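Local coordinates for protein alpha-ketoglutarate-dependent 2,4-dichlorophenoxyacetate dioxygenase (Bradyrhizobium diazoefficiens, PDB 5BKE) that probably acts as a metal- and 2-oxoglutarate-dependent dioxygenase that degrades aryloxyalkanoate herbicides such as 2,4-dichlorophenoxyacetate, at residues 146-151 with 259-264; 210-215 with 232-237. All coordinates share one frame; numbering follows the deposited sequence.

Contact 1 (146-151 with 259-264); sequences DMRAAY and NRQTMH. With MN (manganese (II) ion), chain N; OGA (N-oxalylglycine), chain O.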
loop_
_atom_site.group_PDB
_atom_site.type_symbol
_atom_site.label_atom_id
_atom_site.label_comp_id
_atom_site.label_asym_id
_atom_site.label_seq_id
_atom_site.Cartn_x
_atom_site.Cartn_y
_atom_site.Cartn_z
ATOM N N ASP C 146 22.757 -21.696 -4.650
ATOM C CA ASP C 146 21.517 -21.464 -5.376
ATOM C C ASP C 146 21.704 -20.282 -6.312
ATOM O O ASP C 146 21.706 -19.128 -5.870
ATOM C CB ASP C 146 20.353 -21.221 -4.400
ATOM C CG ASP C 146 18.999 -21.066 -5.097
ATOM O OD1 ASP C 146 18.943 -20.683 -6.294
ATOM O OD2 ASP C 146 17.971 -21.319 -4.428
ATOM N N MET C 147 21.830 -20.580 -7.605
ATOM C CA MET C 147 22.080 -19.564 -8.641
ATOM C C MET C 147 20.900 -18.637 -8.961
ATOM O O MET C 147 21.107 -17.543 -9.511
ATOM C CB MET C 147 22.608 -20.225 -9.923
ATOM C CG MET C 147 23.999 -20.851 -9.795
ATOM S SD MET C 147 25.306 -19.681 -9.350
ATOM C CE MET C 147 25.581 -20.151 -7.647
ATOM N N ARG C 148 19.684 -19.067 -8.621
ATOM C CA ARG C 148 18.465 -18.259 -8.822
ATOM C C ARG C 148 18.360 -17.188 -7.731
ATOM O O ARG C 148 18.185 -16.009 -8.032
ATOM C CB ARG C 148 17.205 -19.121 -8.812
ATOM C CG ARG C 148 17.275 -20.406 -9.622
ATOM C CD ARG C 148 16.185 -21.350 -9.157
ATOM N NE ARG C 148 16.336 -21.727 -7.748
ATOM C CZ ARG C 148 15.601 -22.648 -7.125
ATOM N NH1 ARG C 148 14.649 -23.325 -7.781
ATOM N NH2 ARG C 148 15.824 -22.888 -5.831
ATOM N N ALA C 149 18.485 -17.610 -6.475
ATOM C CA ALA C 149 18.602 -16.693 -5.334
ATOM C C ALA C 149 19.729 -15.681 -5.543
ATOM O O ALA C 149 19.519 -14.479 -5.360
ATOM C CB ALA C 149 18.814 -17.471 -4.047
ATOM N N ALA C 150 20.903 -16.166 -5.961
ATOM C CA ALA C 150 22.046 -15.307 -6.278
ATOM C C ALA C 150 21.691 -14.287 -7.358
ATOM O O ALA C 150 21.937 -13.098 -7.164
ATOM C CB ALA C 150 23.261 -16.129 -6.689
ATOM N N TYR C 151 21.095 -14.744 -8.468
ATOM C CA TYR C 151 20.631 -13.827 -9.525
ATOM C C TYR C 151 19.663 -12.740 -8.996
ATOM O O TYR C 151 19.848 -11.559 -9.280
ATOM C CB TYR C 151 20.000 -14.564 -10.720
ATOM C CG TYR C 151 19.537 -13.602 -11.793
ATOM C CD1 TYR C 151 20.416 -13.164 -12.790
ATOM C CD2 TYR C 151 18.225 -13.089 -11.786
ATOM C CE1 TYR C 151 20.002 -12.258 -13.761
ATOM C CE2 TYR C 151 17.802 -12.178 -12.750
ATOM C CZ TYR C 151 18.693 -11.769 -13.733
ATOM O OH TYR C 151 18.283 -10.878 -14.691
ATOM N N ASN C 259 21.911 -29.085 -12.303
ATOM C CA ASN C 259 23.057 -28.291 -12.797
ATOM C C ASN C 259 22.615 -26.979 -13.446
ATOM O O ASN C 259 23.388 -26.021 -13.502
ATOM C CB ASN C 259 23.913 -29.124 -13.768
ATOM C CG ASN C 259 24.719 -30.201 -13.047
ATOM O OD1 ASN C 259 25.666 -29.905 -12.293
ATOM N ND2 ASN C 259 24.332 -31.454 -13.254
ATOM N N ARG C 260 21.360 -26.947 -13.901
ATOM C CA ARG C 260 20.773 -25.781 -14.566
ATOM C C ARG C 260 20.441 -24.616 -13.593
ATOM O O ARG C 260 20.205 -23.483 -14.048
ATOM C CB ARG C 260 19.526 -26.189 -15.375
ATOM C CG ARG C 260 19.729 -27.411 -16.279
ATOM C CD ARG C 260 18.432 -27.912 -16.894
ATOM N NE ARG C 260 17.487 -28.371 -15.878
ATOM C CZ ARG C 260 16.260 -28.828 -16.116
ATOM N NH1 ARG C 260 15.793 -28.922 -17.360
ATOM N NH2 ARG C 260 15.496 -29.210 -15.097
ATOM N N GLN C 261 20.484 -24.898 -12.281
ATOM C CA GLN C 261 20.094 -23.950 -11.224
ATOM C C GLN C 261 21.136 -23.747 -10.125
ATOM O O GLN C 261 20.887 -22.969 -9.191
ATOM C CB GLN C 261 18.786 -24.404 -10.555
ATOM C CG GLN C 261 17.612 -24.550 -11.499
ATOM C CD GLN C 261 16.342 -24.910 -10.779
ATOM O OE1 GLN C 261 15.590 -24.026 -10.378
ATOM N NE2 GLN C 261 16.088 -26.215 -10.606
ATOM N N THR C 262 22.273 -24.448 -10.216
ATOM C CA THR C 262 23.233 -24.524 -9.112
ATOM C C THR C 262 24.699 -24.505 -9.531
ATOM O O THR C 262 25.036 -24.743 -10.692
ATOM C CB THR C 262 23.072 -25.822 -8.279
ATOM O OG1 THR C 262 23.332 -26.964 -9.112
ATOM C CG2 THR C 262 21.690 -25.940 -7.624
ATOM N N MET C 263 25.558 -24.198 -8.557
ATOM C CA MET C 263 26.950 -24.620 -8.554
ATOM C C MET C 263 27.177 -25.524 -7.356
ATOM O O MET C 263 26.378 -25.540 -6.408
ATOM C CB MET C 263 27.902 -23.435 -8.464
ATOM C CG MET C 263 28.101 -22.692 -9.769
ATOM S SD MET C 263 29.597 -21.714 -9.771
ATOM C CE MET C 263 29.299 -20.592 -8.391
ATOM N N HIS C 264 28.274 -26.274 -7.404
ATOM C CA HIS C 264 28.688 -27.117 -6.292
ATOM C C HIS C 264 30.211 -27.257 -6.259
ATOM O O HIS C 264 30.905 -26.902 -7.233
ATOM C CB HIS C 264 27.975 -28.474 -6.332
ATOM C CG HIS C 264 28.322 -29.293 -7.524
ATOM N ND1 HIS C 264 27.742 -29.089 -8.754
ATOM C CD2 HIS C 264 29.212 -30.300 -7.685
ATOM C CE1 HIS C 264 28.264 -29.931 -9.624
ATOM N NE2 HIS C 264 29.147 -30.685 -8.998
HETATM MN MN MN N . 30.721 -31.811 -10.100
HETATM C C1 OGA O . 30.559 -34.316 -8.917
HETATM C C2 OGA O . 31.270 -33.547 -7.919
HETATM C C4 OGA O . 32.123 -33.498 -5.613
HETATM C C5 OGA O . 32.310 -34.543 -4.548
HETATM O O1 OGA O . 30.123 -33.697 -9.918
HETATM O O2 OGA O . 30.379 -35.538 -8.716
HETATM O "O2'" OGA O . 31.756 -32.471 -8.255
HETATM O O3 OGA O . 32.949 -35.573 -4.866
HETATM N N1 OGA O . 31.314 -34.045 -6.691
HETATM O O4 OGA O . 31.812 -34.347 -3.416
#

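Contact 2 (210-215 with 232-237); sequences LYLSSH and RDLNEH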
loop_
_atom_site.group_PDB
_atom_site.type_symbol
_atom_site.label_atom_id
_atom_site.label_comp_id
_atom_site.label_asym_id
_atom_site.label_seq_id
_atom_site.Cartn_x
_atom_site.Cartn_y
_atom_site.Cartn_z
ATOM N N LEU C 210 22.155 -17.287 -12.569
ATOM C CA LEU C 210 23.534 -17.076 -12.980
ATOM C C LEU C 210 24.150 -18.412 -13.376
ATOM O O LEU C 210 24.167 -19.352 -12.589
ATOM C CB LEU C 210 24.330 -16.427 -11.838
ATOM C CG LEU C 210 24.007 -14.967 -11.474
ATOM C CD1 LEU C 210 24.643 -14.548 -10.145
ATOM C CD2 LEU C 210 24.459 -14.035 -12.588
ATOM N N TYR C 211 24.644 -18.496 -14.606
ATOM C CA TYR C 211 25.281 -19.716 -15.081
ATOM C C TYR C 211 26.768 -19.578 -14.848
ATOM O O TYR C 211 27.546 -19.244 -15.751
ATOM C CB TYR C 211 24.946 -20.011 -16.549
ATOM C CG TYR C 211 25.321 -21.417 -17.013
ATOM C CD1 TYR C 211 25.896 -22.358 -16.133
ATOM C CD2 TYR C 211 25.083 -21.812 -18.330
ATOM C CE1 TYR C 211 26.232 -23.633 -16.558
ATOM C CE2 TYR C 211 25.409 -23.087 -18.764
ATOM C CZ TYR C 211 25.977 -23.995 -17.878
ATOM O OH TYR C 211 26.273 -25.264 -18.321
ATOM N N LEU C 212 27.140 -19.826 -13.601
ATOM C CA LEU C 212 28.515 -19.689 -13.176
ATOM C C LEU C 212 29.167 -21.062 -13.098
ATOM O O LEU C 212 28.479 -22.077 -12.913
ATOM C CB LEU C 212 28.579 -18.953 -11.836
ATOM C CG LEU C 212 27.972 -17.550 -11.796
ATOM C CD1 LEU C 212 28.082 -16.984 -10.386
ATOM C CD2 LEU C 212 28.629 -16.610 -12.805
ATOM N N SER C 213 30.492 -21.079 -13.256
ATOM C CA SER C 213 31.275 -22.319 -13.326
ATOM C C SER C 213 32.761 -22.030 -13.443
ATOM O O SER C 213 33.174 -21.087 -14.144
ATOM C CB SER C 213 30.827 -23.186 -14.518
ATOM O OG SER C 213 31.381 -24.490 -14.445
ATOM N N SER C 214 33.559 -22.852 -12.759
ATOM C CA SER C 214 35.030 -22.818 -12.880
ATOM C C SER C 214 35.523 -22.982 -14.334
ATOM O O SER C 214 36.586 -22.481 -14.690
ATOM C CB SER C 214 35.660 -23.899 -12.003
ATOM O OG SER C 214 35.243 -25.186 -12.435
ATOM N N HIS C 215 34.743 -23.675 -15.157
ATOM C CA HIS C 215 35.087 -23.887 -16.571
ATOM C C HIS C 215 35.023 -22.605 -17.421
ATOM O O HIS C 215 35.711 -22.503 -18.430
ATOM C CB HIS C 215 34.238 -25.004 -17.178
ATOM C CG HIS C 215 34.201 -26.255 -16.350
ATOM N ND1 HIS C 215 35.342 -26.886 -15.895
ATOM C CD2 HIS C 215 33.160 -27.001 -15.909
ATOM C CE1 HIS C 215 35.003 -27.960 -15.202
ATOM N NE2 HIS C 215 33.686 -28.053 -15.197
ATOM N N ARG C 232 34.629 -13.257 -11.373
ATOM C CA ARG C 232 35.079 -13.318 -9.971
ATOM C C ARG C 232 34.096 -12.650 -8.992
ATOM O O ARG C 232 33.793 -13.222 -7.941
ATOM C CB ARG C 232 36.467 -12.696 -9.811
ATOM C CG ARG C 232 37.598 -13.655 -10.100
ATOM C CD ARG C 232 38.952 -12.981 -9.936
ATOM N NE ARG C 232 40.021 -13.964 -10.089
ATOM C CZ ARG C 232 40.627 -14.591 -9.082
ATOM N NH1 ARG C 232 40.304 -14.324 -7.819
ATOM N NH2 ARG C 232 41.578 -15.481 -9.346
ATOM N N ASP C 233 33.609 -11.459 -9.359
ATOM C CA ASP C 233 32.650 -10.696 -8.548
ATOM C C ASP C 233 31.329 -11.421 -8.411
ATOM O O ASP C 233 30.792 -11.536 -7.305
ATOM C CB ASP C 233 32.412 -9.303 -9.137
ATOM C CG ASP C 233 33.517 -8.323 -8.801
ATOM O OD1 ASP C 233 34.304 -8.557 -7.846
ATOM O OD2 ASP C 233 33.597 -7.293 -9.503
ATOM N N LEU C 234 30.827 -11.920 -9.540
ATOM C CA LEU C 234 29.575 -12.683 -9.574
ATOM C C LEU C 234 29.683 -13.962 -8.779
ATOM O O LEU C 234 28.745 -14.325 -8.061
ATOM C CB LEU C 234 29.138 -12.978 -11.013
ATOM C CG LEU C 234 28.734 -11.801 -11.917
ATOM C CD1 LEU C 234 28.718 -12.253 -13.375
ATOM C CD2 LEU C 234 27.392 -11.168 -11.529
ATOM N N ASN C 235 30.831 -14.638 -8.905
ATOM C CA ASN C 235 31.129 -15.852 -8.134
ATOM C C ASN C 235 31.205 -15.596 -6.625
ATOM O O ASN C 235 30.669 -16.372 -5.833
ATOM C CB ASN C 235 32.396 -16.542 -8.666
ATOM C CG ASN C 235 32.093 -17.502 -9.810
ATOM O OD1 ASN C 235 31.673 -18.628 -9.578
ATOM N ND2 ASN C 235 32.296 -17.056 -11.051
ATOM N N GLU C 236 31.844 -14.497 -6.232
ATOM C CA GLU C 236 31.908 -14.110 -4.825
ATOM C C GLU C 236 30.504 -13.806 -4.275
ATOM O O GLU C 236 30.170 -14.233 -3.171
ATOM C CB GLU C 236 32.834 -12.913 -4.636
ATOM C CG GLU C 236 33.198 -12.606 -3.180
ATOM C CD GLU C 236 33.864 -11.247 -3.015
ATOM O OE1 GLU C 236 34.568 -10.794 -3.951
ATOM O OE2 GLU C 236 33.691 -10.625 -1.944
ATOM N N HIS C 237 29.703 -13.088 -5.067
ATOM C CA HIS C 237 28.319 -12.749 -4.721
ATOM C C HIS C 237 27.456 -13.998 -4.526
ATOM O O HIS C 237 26.704 -14.098 -3.554
ATOM C CB HIS C 237 27.704 -11.838 -5.792
ATOM C CG HIS C 237 26.218 -11.701 -5.676
ATOM N ND1 HIS C 237 25.618 -10.866 -4.758
ATOM C CD2 HIS C 237 25.211 -12.327 -6.331
ATOM C CE1 HIS C 237 24.305 -10.973 -4.862
ATOM N NE2 HIS C 237 24.031 -11.855 -5.806
HETATM O O HOH W 1 31.819 -18.490 -13.625
#

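Contact 1 (146-151 with 259-264)
Met147 and Gln261 are joined through their backbones: Met147 N donates to Gln261 O over 3.0 Å. Beside this bond Asp146 and Thr262 form an antiparallel non-hydrogen-bonded pair, where strand 142-146 gives way to helix 147-152.

The polar side chains lie on one flank. Asp146 is the N-cap of the helix, and its OD1 accepts from the backbone N of both Arg148 and Ala149. The guanidinium of Arg148 turns back on the same carboxylate and grips it side-on, NE to OD1 and NH2 to OD2 at 3.0 Å, the latter a nearly straight hydrogen bond within the salt bridge, in the guanidinium plane but above that of the carboxylate. Its NH1 makes a weak, bent bond of 2.8 Å to Gln261 OE1, with guanidinium and amide planes 84° apart; NH1 also donates to Lys39 O, and Gln261 NE2 to Asp258.

The apolar part belongs to two methionines. With CG anti to its own carbonyl carbon (chi1 -67°), Met147 rests CG 3.7 Å from Thr262 C; bends further along the chain bring CE to 3.8 Å from Met263 CE.

Next in the strand, His264 NE2 binds the manganese ion at 2.2 Å, with His115 and Asp117 completing the protein ligands. With three donors on OD1 and a guanidinium alongside, the buried Asp146 carboxylate is probably kept ionised, its charge balanced within the helix start.

Contact 2 (210-215 with 232-237)
Leu212 reaches from the loop after strand 208-210 to Leu234 and Asn235 on helix 224-238. Its CG stands anti to the carbonyl carbon (chi1 -59°), chi2 of 178° puts CD1 anti to CA, and the two methyls divide the work. CD1 lies 3.6 Å from the backbone O of Leu234, while CD2 packs 4.1 Å from Leu234 CB, the two leucine side chains crossing at about a right angle. Asn235 runs past Leu212 in the opposite direction, with OD1 3.8 Å from Leu212 CB and ND2 4.1 Å from Leu212 CD2. An alanine here would remove both methyls and would probably open a gap against Leu234 CB and the Leu234 carbonyl.

Leu210 and Leu234 meet tip to tip, CD2 to CD2, at 4.2 Å. The other methyl of Leu210, CD1, comes to the edge of the His237 imidazole, close to the ring plane. Anti to the backbone N (chi1 167°), this ring places NE2 on Ala150 O, which it meets in a hydrogen bond.

The polar link between the segments runs through one water, which accepts from Ser213 N at 2.9 Å and from Asn235 ND2 at 3.0 Å. The same ND2 also donates to Leu231 O, one turn earlier in the helix, so ND2 has two acceptors, which fix the turn of the amide. On the helix, Asp233 and Glu236 form salt bridges with Arg267 and Arg265 of a second subunit.

Leu198 of strand 194-201 touches both Leu212 and Leu234. Leucines from a loop, a helix and a strand thus make a small apolar core on the outside of the double-stranded beta-helix (cupin jelly roll) of the TauD/TfdA family, whose His115, Asp117 and His264 bind the manganese.

From the N terminus, the chain first reaches 146-151, where strand 142-146 passes into helix 147-152. It then runs through strand 208-210 into 210-215, and about 17 residues later contact 2 closes a short loop on helix 224-238. Only when the chain comes back at 259-264 does contact 1 close, so the shorter loop lies wholly within the longer one. The centres are about 10 Å apart and the contacts touch: Leu210 N probably bonds to Met147 O, and Met263 packs against Leu212 and Asn235. Together they tie the three-stranded sheet that carries His264 to helix 224-238 and to the edge of the four-stranded sheet.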